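Local coordinates for protein cellulase (Soil metagenome, PDB 5I2U) that is a halotolerant, TIM-barrel cellulase of glycoside hydrolase family 5 that probably hydrolyses beta-1,4-glucosidic bonds of cellulose, at residues 220-225 / 248-253; 230-235 / 268-273. One frame throughout, in Å; residues are numbered along the deposited sequence.

Contact 1 (220-225 / 248-253); sequences TMHFYA and VSECGG
Glu250 sets its CB over the centre of one face of the His222 imidazole, 3.3 Å from the ring centroid. The ring is held in place through its edge: NE2 donates to Ser249 OG (2.8 Å, 159° at the hydrogen), which sits in the ring plane and is also bonded to Glu159, while ND1 pairs with Glu163. With CG anti to the backbone N (chi1 -166°) and the chain extended beyond it, Glu250 carries its carboxylate on to Tyr224, whose OH donates to OE2 over 2.6 Å. That hydroxyl arrives on the anti side, 28° out of the carboxylate plane, and the phenol ring stands steeply to the carboxylate. The segments lie on the neighbouring parallel strands 217-224 and 246-252 of the TIM barrel, bonded near their C-terminal ends from Gly252 N to Phe223 O (3.0 Å) and from Ala225 N to Gly252 O (2.8 Å). Glu250 lies near the C-terminal end of the seventh strand, the place of the nucleophile in family 5 enzymes, and probably has that role; OE1 makes a salt bridge with Arg89 and OE2 also bonds a glycerol. One face of the Tyr224 ring lies against Gly252 N and Cys251 C, off-centre toward the rim. On the opposite side of the sheet, Cys251 CB sits over the Phe223 ring, 3.5 Å from its centroid, and SG approaches obliquely; Val248 CG1 reaches Phe223 CE2 at 3.8 Å.

Contact 2 (230-235 / 268-273); sequences AWLRDR and KTYVDW
Helix segments 230-235 and 268-273 run nearly parallel, 9° apart, with 11.5 Å between their axes at closest approach, and Arg233 spans the gap. Its CG and CD are wedged between the Trp273 indole and the Tyr270 ring, with CG 3.8 Å from the centroid of the six-membered ring of Trp273 and 3.4 Å from Tyr270 CE1. A bend at chi3 (-70°) then carries the guanidinium past the indole and brings NH1 over the phenol face. There the group meets the ring steeply, its plane 75° from that of the phenol, in a cation-pi contact with Arg233 CZ 4.5 Å from the Tyr270 centroid; NH1 leads, 3.2 Å from Tyr270 CE2. Helices 230-241 and 264-276 are neighbours in the helical layer that surrounds the beta-barrel of the TIM-barrel fold, and follow strands 217-224 and 246-252. Both faces of the guanidinium are covered: Thr269 CG2 sits over its centre, 3.7 Å from CZ, and Ala230 CA lies against the other face toward the rim. Polar ends of the two aromatic residues are fixed from helix 230-241 and the residues before it, with Trp273 NE1 hydrogen-bonded to Asp237 and Tyr270 OH to the carbonyl of His228.

The two contacts lie 10 Å apart between centres and form successive layers of the TIM barrel: contact 1 joins strands 217-224 and 246-252, contact 2 the helices that follow each of them, 230-241 and 264-276. Along the chain the segments alternate, strand, helix, strand, helix; the first three lie on the beta-alpha-beta unit of strand 217-224, helix 230-241 and strand 246-252. The layers touch where Phe223 stacks on Tyr270, with CE1 of the first 3.4 Å from CG of the second, and where Met221 CE meets Trp273 CH2 at 3.8 Å. Helix packing thus backs the strands whose other side presents Glu250, His222 and Tyr224 to the probable active site.

Contact 1 (220-225 / 248-253)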
loop_
_atom_site.group_PDB
_atom_site.type_symbol
_atom_site.label_atom_id
_atom_site.label_comp_id
_atom_site.label_asym_id
_atom_site.label_seq_id
_atom_site.Cartn_x
_atom_site.Cartn_y
_atom_site.Cartn_z
ATOM N N THR A 220 -1.813 -7.474 -5.066
ATOM C CA THR A 220 -1.590 -6.073 -5.326
ATOM C C THR A 220 -1.457 -5.809 -6.804
ATOM O O THR A 220 -1.102 -6.702 -7.596
ATOM C CB THR A 220 -0.414 -5.485 -4.526
ATOM O OG1 THR A 220 0.793 -6.163 -4.865
ATOM C CG2 THR A 220 -0.678 -5.609 -3.025
ATOM N N MET A 221 -1.787 -4.576 -7.172
ATOM C CA MET A 221 -1.521 -4.057 -8.505
ATOM C C MET A 221 -1.005 -2.646 -8.338
ATOM O O MET A 221 -1.567 -1.890 -7.558
ATOM C CB MET A 221 -2.793 -4.087 -9.362
ATOM C CG MET A 221 -2.561 -3.793 -10.836
ATOM S SD MET A 221 -2.640 -2.041 -11.279
ATOM C CE MET A 221 -4.405 -1.749 -11.180
ATOM N N HIS A 222 0.073 -2.309 -9.045
ATOM C CA HIS A 222 0.630 -0.958 -9.051
ATOM C C HIS A 222 0.571 -0.341 -10.448
ATOM O O HIS A 222 0.976 -0.964 -11.428
ATOM C CB HIS A 222 2.076 -0.964 -8.565
ATOM C CG HIS A 222 2.237 -1.319 -7.116
ATOM N ND1 HIS A 222 3.455 -1.266 -6.485
ATOM C CD2 HIS A 222 1.348 -1.720 -6.176
ATOM C CE1 HIS A 222 3.312 -1.621 -5.220
ATOM N NE2 HIS A 222 2.044 -1.905 -5.008
ATOM N N PHE A 223 0.055 0.883 -10.536
ATOM C CA PHE A 223 0.023 1.612 -11.805
ATOM C C PHE A 223 0.534 3.037 -11.627
ATOM O O PHE A 223 0.398 3.620 -10.564
ATOM C CB PHE A 223 -1.393 1.625 -12.397
ATOM C CG PHE A 223 -2.350 2.507 -11.658
ATOM C CD1 PHE A 223 -2.410 3.874 -11.924
ATOM C CD2 PHE A 223 -3.198 1.980 -10.701
ATOM C CE1 PHE A 223 -3.281 4.694 -11.231
ATOM C CE2 PHE A 223 -4.071 2.796 -10.008
ATOM C CZ PHE A 223 -4.118 4.152 -10.271
ATOM N N TYR A 224 1.059 3.588 -12.716
ATOM C CA TYR A 224 1.532 4.962 -12.814
ATOM C C TYR A 224 0.925 5.477 -14.102
ATOM O O TYR A 224 1.259 5.005 -15.196
ATOM C CB TYR A 224 3.053 5.035 -12.763
ATOM C CG TYR A 224 3.480 4.885 -11.333
ATOM C CD1 TYR A 224 3.589 3.620 -10.750
ATOM C CD2 TYR A 224 3.640 6.000 -10.517
ATOM C CE1 TYR A 224 3.906 3.474 -9.402
ATOM C CE2 TYR A 224 3.969 5.861 -9.178
ATOM C CZ TYR A 224 4.097 4.594 -8.624
ATOM O OH TYR A 224 4.417 4.456 -7.302
ATOM N N ALA A 225 -0.011 6.407 -13.951
ATOM C CA ALA A 225 -0.981 6.726 -14.994
ATOM C C ALA A 225 -0.389 7.299 -16.287
ATOM O O ALA A 225 -0.994 7.144 -17.357
ATOM C CB ALA A 225 -2.060 7.647 -14.444
ATOM N N VAL A 248 -4.972 -2.043 -4.867
ATOM C CA VAL A 248 -3.902 -1.168 -5.381
ATOM C C VAL A 248 -3.132 -0.545 -4.195
ATOM O O VAL A 248 -3.545 0.473 -3.632
ATOM C CB VAL A 248 -4.487 -0.093 -6.322
ATOM C CG1 VAL A 248 -3.441 0.943 -6.717
ATOM C CG2 VAL A 248 -5.074 -0.762 -7.565
ATOM N N SER A 249 -2.031 -1.184 -3.794
ATOM C CA SER A 249 -1.269 -0.745 -2.616
ATOM C C SER A 249 -0.297 0.394 -2.947
ATOM O O SER A 249 0.260 1.027 -2.041
ATOM C CB SER A 249 -0.530 -1.921 -1.969
ATOM O OG SER A 249 0.398 -2.494 -2.859
ATOM N N GLU A 250 -0.097 0.657 -4.237
ATOM C CA GLU A 250 0.710 1.793 -4.652
ATOM C C GLU A 250 0.309 2.236 -6.037
ATOM O O GLU A 250 0.178 1.403 -6.942
ATOM C CB GLU A 250 2.175 1.399 -4.673
ATOM C CG GLU A 250 3.131 2.558 -4.770
ATOM C CD GLU A 250 4.541 2.076 -4.952
ATOM O OE1 GLU A 250 5.089 1.474 -3.997
ATOM O OE2 GLU A 250 5.082 2.295 -6.055
ATOM N N CYS A 251 0.094 3.533 -6.203
ATOM C CA CYS A 251 -0.163 4.092 -7.514
ATOM C C CYS A 251 0.142 5.566 -7.578
ATOM O O CYS A 251 0.267 6.240 -6.549
ATOM C CB CYS A 251 -1.623 3.849 -7.955
ATOM S SG CYS A 251 -2.915 4.651 -6.977
ATOM N N GLY A 252 0.223 6.072 -8.796
ATOM C CA GLY A 252 0.415 7.503 -9.013
ATOM C C GLY A 252 0.023 8.023 -10.379
ATOM O O GLY A 252 -0.316 7.251 -11.292
ATOM N N GLY A 253 0.047 9.348 -10.488
ATOM C CA GLY A 253 -0.251 10.059 -11.731
ATOM C C GLY A 253 0.973 10.342 -12.561
ATOM O O GLY A 253 0.856 10.638 -13.755
#

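Contact 2 (230-235 / 268-273)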
loop_
_atom_site.group_PDB
_atom_site.type_symbol
_atom_site.label_atom_id
_atom_site.label_comp_id
_atom_site.label_asym_id
_atom_site.label_seq_id
_atom_site.Cartn_x
_atom_site.Cartn_y
_atom_site.Cartn_z
ATOM N N ALA A 230 -4.222 1.384 -20.991
ATOM C CA ALA A 230 -5.454 0.615 -20.725
ATOM C C ALA A 230 -5.295 -0.893 -20.513
ATOM O O ALA A 230 -6.079 -1.488 -19.783
ATOM C CB ALA A 230 -6.473 0.874 -21.837
ATOM N N TRP A 231 -4.290 -1.504 -21.137
ATOM C CA TRP A 231 -4.048 -2.940 -20.983
ATOM C C TRP A 231 -4.037 -3.415 -19.517
ATOM O O TRP A 231 -4.654 -4.440 -19.194
ATOM C CB TRP A 231 -2.760 -3.369 -21.692
ATOM C CG TRP A 231 -1.490 -2.710 -21.219
ATOM C CD1 TRP A 231 -0.929 -1.560 -21.702
ATOM C CD2 TRP A 231 -0.605 -3.183 -20.194
ATOM N NE1 TRP A 231 0.239 -1.284 -21.040
ATOM C CE2 TRP A 231 0.463 -2.261 -20.106
ATOM C CE3 TRP A 231 -0.613 -4.295 -19.339
ATOM C CZ2 TRP A 231 1.517 -2.415 -19.192
ATOM C CZ3 TRP A 231 0.437 -4.447 -18.427
ATOM C CH2 TRP A 231 1.486 -3.511 -18.369
ATOM N N LEU A 232 -3.395 -2.643 -18.635
ATOM C CA LEU A 232 -3.234 -3.025 -17.232
ATOM C C LEU A 232 -4.576 -3.078 -16.479
ATOM O O LEU A 232 -4.791 -3.965 -15.635
ATOM C CB LEU A 232 -2.236 -2.086 -16.541
ATOM C CG LEU A 232 -1.841 -2.348 -15.080
ATOM C CD1 LEU A 232 -1.487 -3.805 -14.816
ATOM C CD2 LEU A 232 -0.673 -1.448 -14.675
ATOM N N ARG A 233 -5.475 -2.140 -16.793
ATOM C CA ARG A 233 -6.853 -2.166 -16.271
ATOM C C ARG A 233 -7.646 -3.379 -16.773
ATOM O O ARG A 233 -8.421 -3.977 -16.016
ATOM C CB ARG A 233 -7.603 -0.904 -16.667
ATOM C CG ARG A 233 -7.099 0.375 -16.025
ATOM C CD ARG A 233 -8.110 1.502 -16.236
ATOM N NE ARG A 233 -8.178 1.931 -17.637
ATOM C CZ ARG A 233 -7.420 2.872 -18.207
ATOM N NH1 ARG A 233 -6.487 3.541 -17.519
ATOM N NH2 ARG A 233 -7.601 3.155 -19.498
ATOM N N ASP A 234 -7.439 -3.720 -18.051
ATOM C CA ASP A 234 -8.111 -4.861 -18.697
ATOM C C ASP A 234 -7.600 -6.183 -18.130
ATOM O O ASP A 234 -8.399 -7.079 -17.815
ATOM C CB ASP A 234 -7.886 -4.847 -20.218
ATOM C CG ASP A 234 -8.562 -3.676 -20.908
ATOM O OD1 ASP A 234 -9.654 -3.256 -20.473
ATOM O OD2 ASP A 234 -8.022 -3.199 -21.925
ATOM N N ARG A 235 -6.273 -6.287 -18.000
ATOM C CA ARG A 235 -5.652 -7.417 -17.311
ATOM C C ARG A 235 -6.166 -7.569 -15.879
ATOM O O ARG A 235 -6.482 -8.676 -15.453
ATOM C CB ARG A 235 -4.146 -7.266 -17.270
ATOM C CG ARG A 235 -3.451 -8.453 -16.633
ATOM C CD ARG A 235 -1.950 -8.267 -16.634
ATOM N NE ARG A 235 -1.395 -8.349 -17.974
ATOM C CZ ARG A 235 -0.095 -8.281 -18.258
ATOM N NH1 ARG A 235 0.812 -8.122 -17.289
ATOM N NH2 ARG A 235 0.305 -8.370 -19.529
ATOM N N LYS A 268 -7.482 10.518 -13.533
ATOM C CA LYS A 268 -8.937 10.468 -13.399
ATOM C C LYS A 268 -9.556 9.169 -13.939
ATOM O O LYS A 268 -10.506 8.656 -13.345
ATOM C CB LYS A 268 -9.617 11.664 -14.054
ATOM C CG LYS A 268 -11.138 11.547 -14.042
ATOM C CD LYS A 268 -11.849 12.883 -14.041
ATOM C CE LYS A 268 -13.359 12.682 -14.027
ATOM N NZ LYS A 268 -14.063 13.884 -14.554
ATOM N N THR A 269 -9.054 8.687 -15.080
ATOM C CA THR A 269 -9.577 7.471 -15.722
ATOM C C THR A 269 -9.386 6.274 -14.790
ATOM O O THR A 269 -10.326 5.522 -14.525
ATOM C CB THR A 269 -8.877 7.204 -17.055
ATOM O OG1 THR A 269 -9.088 8.306 -17.941
ATOM C CG2 THR A 269 -9.399 5.919 -17.705
ATOM N N TYR A 270 -8.175 6.142 -14.259
ATOM C CA TYR A 270 -7.849 5.077 -13.301
ATOM C C TYR A 270 -8.668 5.159 -12.024
ATOM O O TYR A 270 -9.248 4.162 -11.598
ATOM C CB TYR A 270 -6.354 5.093 -12.957
ATOM C CG TYR A 270 -5.478 4.235 -13.844
ATOM C CD1 TYR A 270 -5.389 2.857 -13.635
ATOM C CD2 TYR A 270 -4.709 4.793 -14.862
ATOM C CE1 TYR A 270 -4.578 2.067 -14.430
ATOM C CE2 TYR A 270 -3.887 4.006 -15.654
ATOM C CZ TYR A 270 -3.830 2.644 -15.430
ATOM O OH TYR A 270 -3.027 1.856 -16.207
ATOM N N VAL A 271 -8.748 6.339 -11.421
ATOM C CA VAL A 271 -9.530 6.485 -10.190
ATOM C C VAL A 271 -11.011 6.158 -10.411
ATOM O O VAL A 271 -11.613 5.441 -9.606
ATOM C CB VAL A 271 -9.364 7.870 -9.538
ATOM C CG1 VAL A 271 -10.311 8.038 -8.347
ATOM C CG2 VAL A 271 -7.929 8.046 -9.065
ATOM N N ASP A 272 -11.585 6.652 -11.506
ATOM C CA ASP A 272 -12.986 6.361 -11.832
ATOM C C ASP A 272 -13.208 4.864 -12.059
ATOM O O ASP A 272 -14.212 4.309 -11.610
ATOM C CB ASP A 272 -13.453 7.179 -13.058
ATOM C CG ASP A 272 -13.767 8.642 -12.716
ATOM O OD1 ASP A 272 -13.795 9.025 -11.527
ATOM O OD2 ASP A 272 -14.007 9.416 -13.651
ATOM N N TRP A 273 -12.262 4.228 -12.747
ATOM C CA TRP A 273 -12.296 2.789 -12.973
ATOM C C TRP A 273 -12.236 2.018 -11.647
ATOM O O TRP A 273 -13.034 1.117 -11.420
ATOM C CB TRP A 273 -11.160 2.370 -13.926
ATOM C CG TRP A 273 -10.893 0.913 -13.939
ATOM C CD1 TRP A 273 -11.629 -0.049 -14.560
ATOM C CD2 TRP A 273 -9.798 0.239 -13.303
ATOM N NE1 TRP A 273 -11.063 -1.285 -14.351
ATOM C CE2 TRP A 273 -9.938 -1.136 -13.581
ATOM C CE3 TRP A 273 -8.718 0.665 -12.516
ATOM C CZ2 TRP A 273 -9.034 -2.090 -13.101
ATOM C CZ3 TRP A 273 -7.822 -0.273 -12.041
ATOM C CH2 TRP A 273 -7.982 -1.640 -12.334
#